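Dinoflagellate luciferase (Lingulodinium polyedrum, PDB 1VPR) catalyses the oxidation of dinoflagellate luciferin by molecular oxygen with emission of blue light, this chain being the third of its three homologous luciferase domains. Local coordinates at residues H34-H39 / F58-E63; E63-G68 / V222-R227; G141-P146 / Y322-G327; F273-R278 / M288-E293; G327-P332 / T341-L346. One frame throughout, in Å; residues are numbered along the deposited sequence.

Contact 1: H34-H39 / F58-E63; sequences HKPEFH and FHYLLE
His-34 and Tyr-60 reach toward each other, tip to tip. His-34 NE2 and Tyr-60 OH form a hydrogen bond of 2.6 Å, and the proton may sit on either atom. The phenol oxygen comes to the edge of the imidazole, near its plane. The two rings meet at their rims, planes 52° apart, without stacking. Tyr-60 starts with CG anti to the backbone N (chi1 174°), and its ring extends from helix 57-65 toward residues 34-39. Two more side chains cross the tyrosine at about a right angle. Pro-36 places CB 3.6 Å from Tyr-60 CE2. Phe-38 brings CE2 to 3.8 Å from Tyr-60 CD2. The same phenyl ring also crosses Leu-61, with Phe-38 CZ 3.7 Å from Leu-61 CD2.

The contact lies within the N-terminal helical bundle domain. It packs one turn of helix 57-65 against the end of strand 33-34 and the irregular loop after it. Within its own segment, Pro-36 CD rests over one face of the His-34 ring, offset toward the rim. The polar ends have further partners: Tyr-60 OH also bonds Asn-28 ND2, and His-34 ND1 bonds the carbonyl of Val-222. A phenylalanine in place of Tyr-60 would probably leave His-34 NE2 and Asn-28 ND2 without this shared partner and the imidazole less firmly fixed. Phe-54 meets the Tyr-60 ring edge to face, while Phe-29 stacks with the ring of His-34.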
# COMPACT_ATOMS: atom_id res chain seq x y z
N HIS A 34 7.76 -4.79 -10.11
CA HIS A 34 8.81 -3.77 -10.26
C HIS A 34 9.95 -4.17 -9.34
O HIS A 34 9.82 -4.09 -8.11
CB HIS A 34 8.32 -2.37 -9.87
CG HIS A 34 9.36 -1.31 -10.01
ND1 HIS A 34 9.30 -0.11 -9.33
CD2 HIS A 34 10.50 -1.26 -10.75
CE1 HIS A 34 10.35 0.63 -9.65
NE2 HIS A 34 11.09 -0.04 -10.51
N LYS A 35 11.05 -4.61 -9.93
CA LYS A 35 12.22 -5.03 -9.17
C LYS A 35 13.48 -4.32 -9.67
O LYS A 35 14.18 -4.82 -10.55
CB LYS A 35 12.39 -6.54 -9.29
N PRO A 36 13.77 -3.13 -9.11
CA PRO A 36 14.96 -2.37 -9.53
C PRO A 36 16.17 -2.74 -8.68
O PRO A 36 16.02 -3.32 -7.59
CB PRO A 36 14.52 -0.93 -9.33
CG PRO A 36 13.75 -1.03 -8.04
CD PRO A 36 12.94 -2.33 -8.19
N GLU A 37 17.35 -2.39 -9.16
CA GLU A 37 18.58 -2.67 -8.42
C GLU A 37 19.24 -1.35 -8.01
O GLU A 37 19.76 -0.61 -8.85
CB GLU A 37 19.54 -3.50 -9.29
N PHE A 38 19.18 -1.06 -6.71
CA PHE A 38 19.76 0.16 -6.16
C PHE A 38 21.17 -0.11 -5.69
O PHE A 38 21.40 -1.14 -5.04
CB PHE A 38 18.94 0.65 -4.97
CG PHE A 38 17.53 1.00 -5.30
CD1 PHE A 38 16.48 0.22 -4.83
CD2 PHE A 38 17.25 2.12 -6.08
CE1 PHE A 38 15.16 0.55 -5.14
CE2 PHE A 38 15.94 2.46 -6.40
CZ PHE A 38 14.89 1.67 -5.92
N HIS A 39 22.09 0.81 -5.99
CA HIS A 39 23.49 0.67 -5.57
C HIS A 39 23.55 -0.11 -4.26
O HIS A 39 22.77 0.15 -3.33
CB HIS A 39 24.14 2.05 -5.40
N PHE A 58 16.92 7.78 -5.18
CA PHE A 58 15.76 8.61 -4.87
C PHE A 58 15.25 9.29 -6.13
O PHE A 58 14.05 9.44 -6.30
CB PHE A 58 16.12 9.68 -3.83
CG PHE A 58 16.27 9.13 -2.43
CD1 PHE A 58 17.51 9.15 -1.79
CD2 PHE A 58 15.18 8.62 -1.75
CE1 PHE A 58 17.65 8.66 -0.50
CE2 PHE A 58 15.30 8.12 -0.45
CZ PHE A 58 16.54 8.15 0.18
N HIS A 59 16.16 9.69 -7.02
CA HIS A 59 15.76 10.32 -8.27
C HIS A 59 14.99 9.34 -9.14
O HIS A 59 14.10 9.74 -9.90
CB HIS A 59 16.97 10.85 -9.04
CG HIS A 59 17.59 12.06 -8.43
ND1 HIS A 59 18.30 12.01 -7.25
CD2 HIS A 59 17.53 13.36 -8.78
CE1 HIS A 59 18.65 13.23 -6.90
NE2 HIS A 59 18.19 14.07 -7.82
N TYR A 60 15.33 8.06 -9.04
CA TYR A 60 14.64 7.04 -9.83
C TYR A 60 13.22 6.90 -9.26
O TYR A 60 12.24 6.84 -10.00
CB TYR A 60 15.37 5.71 -9.72
CG TYR A 60 14.64 4.56 -10.38
CD1 TYR A 60 14.51 4.48 -11.77
CD2 TYR A 60 14.09 3.53 -9.60
CE1 TYR A 60 13.86 3.39 -12.37
CE2 TYR A 60 13.44 2.44 -10.19
CZ TYR A 60 13.33 2.38 -11.56
OH TYR A 60 12.68 1.30 -12.13
N LEU A 61 13.13 6.84 -7.94
CA LEU A 61 11.84 6.71 -7.28
C LEU A 61 10.94 7.91 -7.62
O LEU A 61 9.75 7.75 -7.86
CB LEU A 61 12.02 6.61 -5.76
CG LEU A 61 12.73 5.37 -5.23
CD1 LEU A 61 12.65 5.37 -3.71
CD2 LEU A 61 12.07 4.11 -5.81
N LEU A 62 11.52 9.11 -7.67
CA LEU A 62 10.72 10.28 -8.00
C LEU A 62 10.09 10.12 -9.37
O LEU A 62 8.92 10.44 -9.55
CB LEU A 62 11.56 11.56 -7.99
CG LEU A 62 11.65 12.29 -6.66
CD1 LEU A 62 12.35 13.63 -6.90
CD2 LEU A 62 10.25 12.53 -6.09
N GLU A 63 10.86 9.61 -10.33
CA GLU A 63 10.30 9.43 -11.65
C GLU A 63 9.28 8.30 -11.64
O GLU A 63 8.29 8.36 -12.36
CB GLU A 63 11.41 9.15 -12.66
CG GLU A 63 10.93 9.17 -14.09
CD GLU A 63 12.08 8.98 -15.06
OE1 GLU A 63 12.25 7.86 -15.59
OE2 GLU A 63 12.82 9.95 -15.27

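Contact 2: E63-G68 / V222-R227; sequences ECHELG and VAKFAR
The imidazole of His-65 carries the methyl of Ala-223 on one face. This is a CH-pi contact: Ala-223 CB sits 3.5 Å from the ring centroid and only 2° off the ring normal. All five ring atoms are therefore almost equally far from the methyl. Lys-224 passes the histidine at a slant, with its CG 3.9 Å from His-65 CE1. The polar ends of both residues turn to other partners: His-65 NE2 bonds Gln-172 OE1, and Lys-224 NZ bonds His-199 O. The same alanine methyl also meets Cys-64, CB to CB at 3.8 Å. Beyond it, Leu-67 CD1 approaches Val-222 CG2 at 4.1 Å, the two side chains crossing at about a right angle.

The contact joins the end of helix 57-65, in the helical bundle domain, to a loop of the catalytic domain. Two waters bridge the backbones. One donates to Cys-64 O and Leu-67 O and accepts a weak bond from Val-222 N. The other donates to Leu-67 O at 2.8 Å and accepts from Val-222 N at 3.1 Å. Direct contact between the segments is thus apolar, and backbone polar atoms of the two segments are linked through water.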
# COMPACT_ATOMS: atom_id res chain seq x y z
N GLU A 63 10.86 9.61 -10.33
CA GLU A 63 10.30 9.43 -11.65
C GLU A 63 9.28 8.30 -11.64
O GLU A 63 8.29 8.36 -12.36
CB GLU A 63 11.41 9.15 -12.66
CG GLU A 63 10.93 9.17 -14.09
CD GLU A 63 12.08 8.98 -15.06
OE1 GLU A 63 12.25 7.86 -15.59
OE2 GLU A 63 12.82 9.95 -15.27
N CYS A 64 9.49 7.27 -10.83
CA CYS A 64 8.53 6.17 -10.80
C CYS A 64 7.22 6.60 -10.18
O CYS A 64 6.19 5.96 -10.42
CB CYS A 64 9.09 4.97 -10.03
SG CYS A 64 10.36 4.05 -10.93
N HIS A 65 7.25 7.67 -9.39
CA HIS A 65 6.02 8.16 -8.76
C HIS A 65 5.04 8.68 -9.81
O HIS A 65 3.81 8.61 -9.63
CB HIS A 65 6.36 9.24 -7.73
CG HIS A 65 6.43 8.71 -6.34
ND1 HIS A 65 5.34 8.13 -5.71
CD2 HIS A 65 7.48 8.54 -5.49
CE1 HIS A 65 5.73 7.62 -4.55
NE2 HIS A 65 7.02 7.85 -4.40
N GLU A 66 5.58 9.16 -10.92
CA GLU A 66 4.76 9.69 -12.01
C GLU A 66 4.11 8.60 -12.88
O GLU A 66 3.38 8.90 -13.83
CB GLU A 66 5.61 10.64 -12.88
N LEU A 67 4.35 7.34 -12.54
CA LEU A 67 3.78 6.24 -13.32
C LEU A 67 2.42 5.75 -12.83
O LEU A 67 2.22 5.56 -11.62
CB LEU A 67 4.74 5.04 -13.33
CG LEU A 67 6.15 5.20 -13.89
CD1 LEU A 67 7.02 4.00 -13.47
CD2 LEU A 67 6.08 5.30 -15.41
N GLY A 68 1.49 5.56 -13.77
CA GLY A 68 0.19 4.98 -13.48
C GLY A 68 -1.03 5.67 -12.88
O GLY A 68 -2.09 5.03 -12.81
N VAL A 222 3.99 1.94 -8.05
CA VAL A 222 5.11 1.01 -8.19
C VAL A 222 6.41 1.68 -7.71
O VAL A 222 7.47 1.07 -7.67
CB VAL A 222 5.25 0.48 -9.63
CG1 VAL A 222 4.11 -0.52 -9.90
CG2 VAL A 222 5.22 1.63 -10.65
N ALA A 223 6.31 2.95 -7.33
CA ALA A 223 7.48 3.62 -6.80
C ALA A 223 7.67 3.10 -5.37
O ALA A 223 8.77 3.19 -4.80
CB ALA A 223 7.24 5.11 -6.76
N LYS A 224 6.60 2.53 -4.80
CA LYS A 224 6.63 2.03 -3.42
C LYS A 224 6.43 0.51 -3.31
O LYS A 224 7.18 -0.18 -2.61
CB LYS A 224 5.53 2.75 -2.61
CG LYS A 224 5.67 4.28 -2.58
CD LYS A 224 4.47 5.01 -1.94
CE LYS A 224 4.15 4.49 -0.53
NZ LYS A 224 5.25 4.71 0.46
N PHE A 225 5.42 0.00 -4.01
CA PHE A 225 5.10 -1.42 -3.99
C PHE A 225 5.61 -2.13 -5.24
O PHE A 225 5.43 -1.63 -6.37
CB PHE A 225 3.57 -1.59 -3.87
CG PHE A 225 2.99 -0.96 -2.63
CD1 PHE A 225 2.47 0.33 -2.67
CD2 PHE A 225 3.05 -1.62 -1.41
CE1 PHE A 225 2.01 0.96 -1.50
CE2 PHE A 225 2.61 -1.01 -0.24
CZ PHE A 225 2.09 0.28 -0.28
N ALA A 226 6.20 -3.31 -5.05
CA ALA A 226 6.72 -4.08 -6.17
C ALA A 226 5.59 -4.59 -7.06
O ALA A 226 5.77 -4.73 -8.25
CB ALA A 226 7.60 -5.25 -5.67
N ARG A 227 4.41 -4.85 -6.49
CA ARG A 227 3.29 -5.33 -7.30
C ARG A 227 2.35 -4.16 -7.65
O ARG A 227 1.89 -3.44 -6.77
CB ARG A 227 2.55 -6.48 -6.56
CG ARG A 227 1.26 -6.94 -7.23
CD ARG A 227 0.82 -8.35 -6.83
NE ARG A 227 1.25 -8.76 -5.50
CZ ARG A 227 1.51 -10.03 -5.17
NH1 ARG A 227 1.37 -10.99 -6.09
NH2 ARG A 227 1.92 -10.35 -3.94
O HOH W 1 3.78 4.84 -9.35
O HOH W 2 2.38 2.99 -10.43

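Contact 3: G141-P146 / Y322-G327; sequences GPLPWP and YTALAG
Leu-325 and Trp-145 both carry CG anti to the carbonyl carbon, with chi1 of -55° and -75°. From these starts the two side chains cross at about a right angle, and Leu-325 CD2 comes within 3.5 Å of Trp-145 NE1. The leucine follows the last helical residue of helix 321-324, which ends in a Schellman motif. Ala-326, with positive phi, is its C-prime residue. Gly-327 N bonds Tyr-322 O, and Ala-326 N bonds Thr-323 O.

This helix end packs on the proline-rich run 141-146 of the catalytic domain. The helix carbonyl of Ala-324 accepts the N-H of Leu-143 at 3.0 Å. The bond is fairly straight, with an angle of 163° at the hydrogen, and the donor lies nearly along the C=O axis. It is the one hydrogen bond between the two segments. Leu-143 CD1 lies 4.2 Å from Ala-324 CB. The side chain of Tyr-237, on a barrel strand, touches Leu-143, Ala-324 and Leu-325. Tyr-339 stacks on the indole of Trp-145.

Ala-326 CB points at the peptide between Gly-141 and Pro-142. It lies 3.7 Å from Gly-141 C and 3.6 Å from Pro-142 N. Beside it, Pro-142 CG rests 3.4 Å from the carbonyl oxygen of Leu-325.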
# COMPACT_ATOMS: atom_id res chain seq x y z
N GLY A 141 5.61 -19.33 12.82
CA GLY A 141 4.30 -19.77 13.26
C GLY A 141 3.26 -18.74 12.87
O GLY A 141 3.61 -17.74 12.25
N PRO A 142 1.98 -18.92 13.26
CA PRO A 142 0.87 -18.02 12.95
C PRO A 142 1.15 -16.59 13.36
O PRO A 142 1.55 -16.35 14.50
CB PRO A 142 -0.29 -18.59 13.75
CG PRO A 142 0.14 -20.03 14.04
CD PRO A 142 1.58 -19.87 14.31
N LEU A 143 0.92 -15.64 12.47
CA LEU A 143 1.13 -14.25 12.87
C LEU A 143 0.00 -13.92 13.83
O LEU A 143 -1.11 -14.44 13.71
CB LEU A 143 1.10 -13.32 11.64
CG LEU A 143 2.31 -13.35 10.67
CD1 LEU A 143 1.99 -12.55 9.40
CD2 LEU A 143 3.55 -12.77 11.37
N PRO A 144 0.28 -13.07 14.84
CA PRO A 144 -0.77 -12.69 15.79
C PRO A 144 -1.74 -11.73 15.11
O PRO A 144 -1.31 -10.86 14.36
CB PRO A 144 0.01 -11.98 16.91
CG PRO A 144 1.35 -12.63 16.88
CD PRO A 144 1.61 -12.72 15.36
N TRP A 145 -3.04 -11.90 15.33
CA TRP A 145 -4.02 -10.94 14.80
C TRP A 145 -3.96 -9.81 15.83
O TRP A 145 -3.78 -10.07 17.03
CB TRP A 145 -5.43 -11.53 14.79
CG TRP A 145 -5.66 -12.55 13.69
CD1 TRP A 145 -5.50 -13.91 13.77
CD2 TRP A 145 -6.11 -12.28 12.35
NE1 TRP A 145 -5.82 -14.50 12.57
CE2 TRP A 145 -6.20 -13.52 11.68
CE3 TRP A 145 -6.44 -11.11 11.66
CZ2 TRP A 145 -6.60 -13.63 10.34
CZ3 TRP A 145 -6.85 -11.21 10.32
CH2 TRP A 145 -6.93 -12.46 9.67
N PRO A 146 -4.07 -8.54 15.40
CA PRO A 146 -4.01 -7.46 16.39
C PRO A 146 -5.29 -7.26 17.18
O PRO A 146 -6.36 -7.05 16.60
CB PRO A 146 -3.66 -6.23 15.55
CG PRO A 146 -4.34 -6.53 14.23
CD PRO A 146 -4.01 -8.00 14.02
N TYR A 322 -2.83 -19.25 4.37
CA TYR A 322 -2.11 -20.47 4.74
C TYR A 322 -0.71 -20.12 5.28
O TYR A 322 -0.33 -20.53 6.38
CB TYR A 322 -1.96 -21.40 3.54
CG TYR A 322 -1.21 -22.66 3.89
CD1 TYR A 322 -1.80 -23.65 4.67
CD2 TYR A 322 0.13 -22.82 3.53
CE1 TYR A 322 -1.07 -24.77 5.11
CE2 TYR A 322 0.87 -23.93 3.95
CZ TYR A 322 0.27 -24.90 4.74
OH TYR A 322 1.00 -25.99 5.15
N THR A 323 0.05 -19.37 4.49
CA THR A 323 1.40 -18.96 4.89
C THR A 323 1.37 -18.09 6.14
O THR A 323 2.01 -18.41 7.15
CB THR A 323 2.09 -18.16 3.76
OG1 THR A 323 2.27 -19.01 2.61
CG2 THR A 323 3.47 -17.63 4.22
N ALA A 324 0.60 -17.01 6.10
CA ALA A 324 0.53 -16.09 7.22
C ALA A 324 0.07 -16.70 8.54
O ALA A 324 0.59 -16.30 9.60
CB ALA A 324 -0.36 -14.90 6.86
N LEU A 325 -0.90 -17.61 8.51
CA LEU A 325 -1.37 -18.25 9.74
C LEU A 325 -0.68 -19.61 9.95
O LEU A 325 -1.05 -20.38 10.85
CB LEU A 325 -2.90 -18.42 9.69
CG LEU A 325 -3.72 -17.14 9.43
CD1 LEU A 325 -5.22 -17.49 9.42
CD2 LEU A 325 -3.42 -16.09 10.54
N ALA A 326 0.33 -19.91 9.13
CA ALA A 326 1.05 -21.18 9.24
C ALA A 326 0.09 -22.35 9.33
O ALA A 326 0.28 -23.25 10.16
CB ALA A 326 1.97 -21.18 10.48
N GLY A 327 -0.94 -22.34 8.50
CA GLY A 327 -1.90 -23.43 8.49
C GLY A 327 -2.83 -23.55 9.68
O GLY A 327 -3.56 -24.53 9.78

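Contact 4: F273-R278 / M288-E293; sequences FRIERR and MRQATE
Arg-274 with Glu-293, Glu-276 with Ala-291 and Arg-278 with Arg-289 are antiparallel hydrogen-bonded pairs. Ile-275 with Thr-292 and Arg-277 with Gln-290 are the non-hydrogen-bonded pairs between them. Strands 271-282 and 285-294 so form a beta hairpin of the calycin-type barrel.

Ile-275 CD1 lies 3.9 Å from Gln-290 CG, and Phe-273 CD2 is as far from Thr-292 CG2.

On the face of Ile-275, Arg-277, Gln-290 and Thr-292, the oxygen of Gln-290 takes two bonds from Arg-277. The arginine, extended from CG to NE, grips Gln-290 OE1 side-on with NE at 3.0 Å and NH2 at 3.1 Å. Both donors come from the same face of the amide, above its plane. Tyr-303 OH also bonds this oxygen. An alanine in place of Arg-277 would probably leave Gln-290 OE1 without two of its donors and the amide freer to turn.

The other face carries most of the charged groups, with Ala-291 among them. Arg-274 NH2 bridges to Glu-293 OE2 at 3.2 Å, and Arg-274 also bonds the carbonyl of Asp-113. Arg-278 NE bonds Glu-276 OE2 at 2.6 Å, on the syn lone pair. A long salt bridge of 3.7 Å runs from the same Glu-276 OE2 to Arg-289 NH1.

Arg-289 NH1 also sits over the centre of the Arg-278 guanidinium, 3.2 Å from its CZ. Two like charges thus stand close, and Glu-276, together with Asp-103 bound to Arg-289, probably offsets their repulsion.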
# COMPACT_ATOMS: atom_id res chain seq x y z
N PHE A 273 1.97 -2.70 11.79
CA PHE A 273 1.42 -1.37 11.52
C PHE A 273 -0.08 -1.52 11.48
O PHE A 273 -0.61 -2.42 10.83
CB PHE A 273 1.90 -0.83 10.15
CG PHE A 273 3.35 -0.40 10.11
CD1 PHE A 273 4.36 -1.34 10.07
CD2 PHE A 273 3.68 0.95 10.12
CE1 PHE A 273 5.69 -0.96 10.03
CE2 PHE A 273 5.01 1.36 10.09
CZ PHE A 273 6.03 0.40 10.04
N ARG A 274 -0.79 -0.63 12.15
CA ARG A 274 -2.23 -0.74 12.15
C ARG A 274 -2.75 0.42 11.34
O ARG A 274 -2.17 1.49 11.35
CB ARG A 274 -2.74 -0.77 13.59
CG ARG A 274 -2.41 -2.12 14.26
CD ARG A 274 -2.80 -2.13 15.74
NE ARG A 274 -2.07 -1.09 16.45
CZ ARG A 274 -2.34 -0.71 17.69
NH1 ARG A 274 -3.33 -1.29 18.35
NH2 ARG A 274 -1.64 0.28 18.24
N ILE A 275 -3.85 0.21 10.63
CA ILE A 275 -4.28 1.24 9.69
C ILE A 275 -5.76 1.28 9.37
O ILE A 275 -6.46 0.28 9.54
CB ILE A 275 -3.47 1.00 8.37
CG1 ILE A 275 -3.83 2.01 7.28
CG2 ILE A 275 -3.73 -0.44 7.85
CD1 ILE A 275 -2.98 1.78 6.02
N GLU A 276 -6.24 2.45 8.97
CA GLU A 276 -7.62 2.59 8.53
C GLU A 276 -7.66 3.50 7.31
O GLU A 276 -6.75 4.34 7.12
CB GLU A 276 -8.54 3.18 9.61
CG GLU A 276 -8.26 4.62 10.04
CD GLU A 276 -9.51 5.28 10.59
OE1 GLU A 276 -9.99 4.81 11.65
OE2 GLU A 276 -10.04 6.24 9.96
N ARG A 277 -8.69 3.31 6.48
CA ARG A 277 -8.94 4.20 5.34
C ARG A 277 -10.42 4.47 5.44
O ARG A 277 -11.20 3.54 5.56
CB ARG A 277 -8.66 3.55 3.99
CG ARG A 277 -7.17 3.52 3.59
CD ARG A 277 -6.93 2.61 2.38
NE ARG A 277 -5.56 2.75 1.90
CZ ARG A 277 -5.01 1.97 0.97
NH1 ARG A 277 -5.72 1.00 0.43
NH2 ARG A 277 -3.74 2.16 0.60
N ARG A 278 -10.80 5.75 5.40
CA ARG A 278 -12.21 6.12 5.45
C ARG A 278 -12.50 7.16 4.39
O ARG A 278 -11.67 8.04 4.11
CB ARG A 278 -12.60 6.66 6.84
CG ARG A 278 -12.03 8.00 7.24
CD ARG A 278 -12.66 8.51 8.55
NE ARG A 278 -12.22 7.72 9.71
CZ ARG A 278 -12.62 7.95 10.97
NH1 ARG A 278 -12.15 7.19 11.95
NH2 ARG A 278 -13.49 8.92 11.24
N MSE A 288 -10.59 10.75 1.07
CA MSE A 288 -10.26 9.52 1.74
C MSE A 288 -9.10 9.84 2.65
O MSE A 288 -8.12 10.43 2.21
CB MSE A 288 -9.83 8.41 0.74
CG MSE A 288 -9.19 7.24 1.47
SE MSE A 288 -8.73 5.73 0.32
CE MSE A 288 -10.41 4.96 0.27
N ARG A 289 -9.21 9.45 3.92
CA ARG A 289 -8.12 9.67 4.83
C ARG A 289 -7.56 8.33 5.25
O ARG A 289 -8.29 7.46 5.71
CB ARG A 289 -8.54 10.45 6.09
CG ARG A 289 -7.34 10.72 7.02
CD ARG A 289 -7.76 11.31 8.38
NE ARG A 289 -8.57 10.37 9.16
CZ ARG A 289 -9.36 10.73 10.18
NH1 ARG A 289 -10.06 9.82 10.84
NH2 ARG A 289 -9.46 12.01 10.54
N GLN A 290 -6.26 8.17 5.06
CA GLN A 290 -5.56 6.95 5.44
C GLN A 290 -4.75 7.28 6.70
O GLN A 290 -4.02 8.27 6.72
CB GLN A 290 -4.61 6.57 4.30
CG GLN A 290 -3.74 5.34 4.54
CD GLN A 290 -2.91 5.02 3.33
OE1 GLN A 290 -3.44 4.78 2.24
NE2 GLN A 290 -1.59 5.02 3.50
N ALA A 291 -4.87 6.47 7.74
CA ALA A 291 -4.15 6.72 8.98
C ALA A 291 -3.43 5.44 9.37
O ALA A 291 -4.07 4.42 9.65
CB ALA A 291 -5.13 7.16 10.09
N THR A 292 -2.10 5.50 9.40
CA THR A 292 -1.26 4.36 9.75
C THR A 292 -0.50 4.63 11.05
O THR A 292 0.10 5.69 11.21
CB THR A 292 -0.23 4.09 8.67
OG1 THR A 292 -0.90 4.01 7.40
CG2 THR A 292 0.49 2.77 8.92
N GLU A 293 -0.50 3.65 11.95
CA GLU A 293 0.17 3.83 13.24
C GLU A 293 1.07 2.70 13.68
O GLU A 293 0.78 1.52 13.48
CB GLU A 293 -0.88 4.06 14.34
CG GLU A 293 -0.31 4.51 15.71
CD GLU A 293 0.13 3.37 16.63
OE1 GLU A 293 0.65 3.69 17.73
OE2 GLU A 293 -0.05 2.18 16.28
O HOH W 3 0.51 -0.52 15.44
O HOH W 4 -8.37 7.64 8.42

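Contact 5: G327-P332 / T341-L346; sequences GRDNAP and TLAKDL
Ala-343 packs its methyl tightly on the backbone of the other segment. Its CB lies 3.3 Å from Gly-327 C and 3.4 Å from Arg-328 N. The neighbouring Asp-329 adds a polar hold. Its CG is anti to the carbonyl carbon (chi1 -71°), which places the carboxylate carbon beside the backbone N, and OD2 accepts the N-H of Ala-343 at 2.8 Å. The donor meets OD2 on the anti side, 25° out of the carboxylate plane. A second bond, from Asn-330 N to Thr-341 O, is 3.1 Å long, with the donor above the carbonyl plane. Beside it a water bridges the backbones: it donates to Thr-341 O at 2.8 Å and accepts a weak bond from Ala-331 N. Thr-341 itself turns its hydroxyl to Gly-235 O.

Ala-343 is the centre of an inverse gamma turn, in which Lys-344 N makes a weak bond to Leu-342 O. Both segments belong to the irregular chain that follows helix 321-324, in an outlying part of the catalytic domain. Neither forms a regular strand. Further along, the carboxylate of Asp-345 ties this chain to Tyr-322 N and Lys-134.

The outer side is looser. Leu-342 and Asp-329 are exposed and cross obliquely, with Leu-342 CD2 3.7 Å from Asp-329 CG. Asn-330 lies side by side with Leu-342, and its ND2 comes only to 4.2 Å from Leu-342 CD2.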
# COMPACT_ATOMS: atom_id res chain seq x y z
N GLY A 327 -0.94 -22.34 8.50
CA GLY A 327 -1.90 -23.43 8.49
C GLY A 327 -2.83 -23.55 9.68
O GLY A 327 -3.56 -24.53 9.78
N ARG A 328 -2.84 -22.56 10.57
CA ARG A 328 -3.71 -22.65 11.74
C ARG A 328 -5.02 -21.90 11.62
O ARG A 328 -5.06 -20.67 11.68
CB ARG A 328 -2.97 -22.16 13.00
CG ARG A 328 -3.81 -22.32 14.28
CD ARG A 328 -3.15 -21.78 15.55
NE ARG A 328 -4.10 -21.78 16.67
CZ ARG A 328 -3.85 -21.29 17.88
NH1 ARG A 328 -4.79 -21.34 18.82
NH2 ARG A 328 -2.67 -20.76 18.16
N ASP A 329 -6.12 -22.64 11.47
CA ASP A 329 -7.43 -22.03 11.36
C ASP A 329 -7.75 -21.24 12.63
O ASP A 329 -7.32 -21.63 13.73
CB ASP A 329 -8.51 -23.11 11.20
CG ASP A 329 -8.48 -23.78 9.84
OD1 ASP A 329 -9.18 -24.81 9.70
OD2 ASP A 329 -7.80 -23.31 8.91
N ASN A 330 -8.49 -20.14 12.48
CA ASN A 330 -8.91 -19.32 13.62
C ASN A 330 -7.80 -19.00 14.60
O ASN A 330 -7.97 -19.11 15.83
CB ASN A 330 -10.09 -20.01 14.32
CG ASN A 330 -11.21 -20.36 13.34
OD1 ASN A 330 -11.70 -19.50 12.62
ND2 ASN A 330 -11.61 -21.63 13.31
N ALA A 331 -6.65 -18.59 14.07
CA ALA A 331 -5.50 -18.24 14.89
C ALA A 331 -5.94 -17.07 15.78
O ALA A 331 -6.84 -16.30 15.43
CB ALA A 331 -4.31 -17.86 14.01
N PRO A 332 -5.29 -16.91 16.95
CA PRO A 332 -5.64 -15.85 17.89
C PRO A 332 -5.01 -14.47 17.74
O PRO A 332 -4.01 -14.29 17.06
CB PRO A 332 -5.27 -16.46 19.23
CG PRO A 332 -3.97 -17.14 18.89
CD PRO A 332 -4.30 -17.83 17.56
N THR A 341 -10.91 -16.64 10.65
CA THR A 341 -10.44 -16.74 9.27
C THR A 341 -9.69 -18.06 9.18
O THR A 341 -8.84 -18.35 10.02
CB THR A 341 -9.51 -15.57 8.88
OG1 THR A 341 -10.31 -14.38 8.68
CG2 THR A 341 -8.74 -15.88 7.57
N LEU A 342 -10.05 -18.88 8.19
CA LEU A 342 -9.42 -20.18 7.98
C LEU A 342 -8.08 -20.02 7.25
O LEU A 342 -7.93 -19.18 6.35
CB LEU A 342 -10.34 -21.10 7.15
CG LEU A 342 -11.75 -21.27 7.74
CD1 LEU A 342 -12.64 -22.08 6.80
CD2 LEU A 342 -11.64 -21.94 9.13
N ALA A 343 -7.12 -20.85 7.65
CA ALA A 343 -5.78 -20.84 7.09
C ALA A 343 -5.68 -21.58 5.76
O ALA A 343 -4.88 -22.50 5.61
CB ALA A 343 -4.82 -21.44 8.11
N LYS A 344 -6.51 -21.17 4.80
CA LYS A 344 -6.49 -21.77 3.46
C LYS A 344 -6.56 -20.63 2.48
O LYS A 344 -7.33 -19.68 2.65
CB LYS A 344 -7.68 -22.70 3.27
N ASP A 345 -5.73 -20.68 1.45
CA ASP A 345 -5.73 -19.60 0.46
C ASP A 345 -6.97 -19.67 -0.43
O ASP A 345 -7.33 -20.73 -0.92
CB ASP A 345 -4.47 -19.67 -0.40
CG ASP A 345 -3.21 -19.35 0.37
OD1 ASP A 345 -2.14 -19.49 -0.26
OD2 ASP A 345 -3.25 -18.95 1.56
N LEU A 346 -7.62 -18.53 -0.64
CA LEU A 346 -8.81 -18.42 -1.47
C LEU A 346 -8.54 -18.91 -2.89
O LEU A 346 -9.45 -19.33 -3.58
CB LEU A 346 -9.30 -16.95 -1.50
CG LEU A 346 -9.79 -16.38 -0.16
CD1 LEU A 346 -10.19 -14.90 -0.31
CD2 LEU A 346 -11.01 -17.19 0.31
O HOH W 5 -7.40 -16.96 11.92

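Overall arrangement
Contacts 1, 2 and 4 are buried, while contacts 3 and 5 are partly buried and lie farther from the chain's centre. Contacts 1 and 2 share helix 57-65 and Glu-63, and they touch through His-34, whose backbone and ring meet residues 222-227. Contact 1 stays within the helical bundle domain; contact 2 ties that domain to the catalytic one. Contacts 3 and 5 share Gly-327, with centres about 7 Å apart, and they hold one peripheral region together by a few bonds to backbone groups and by alanine, proline and leucine packing. Contact 4 belongs to the barrel, joins its strands by regular pairing, and adds a salt-bridge network, which the other contacts lack. It touches contact 3 through Arg-274 and Pro-146.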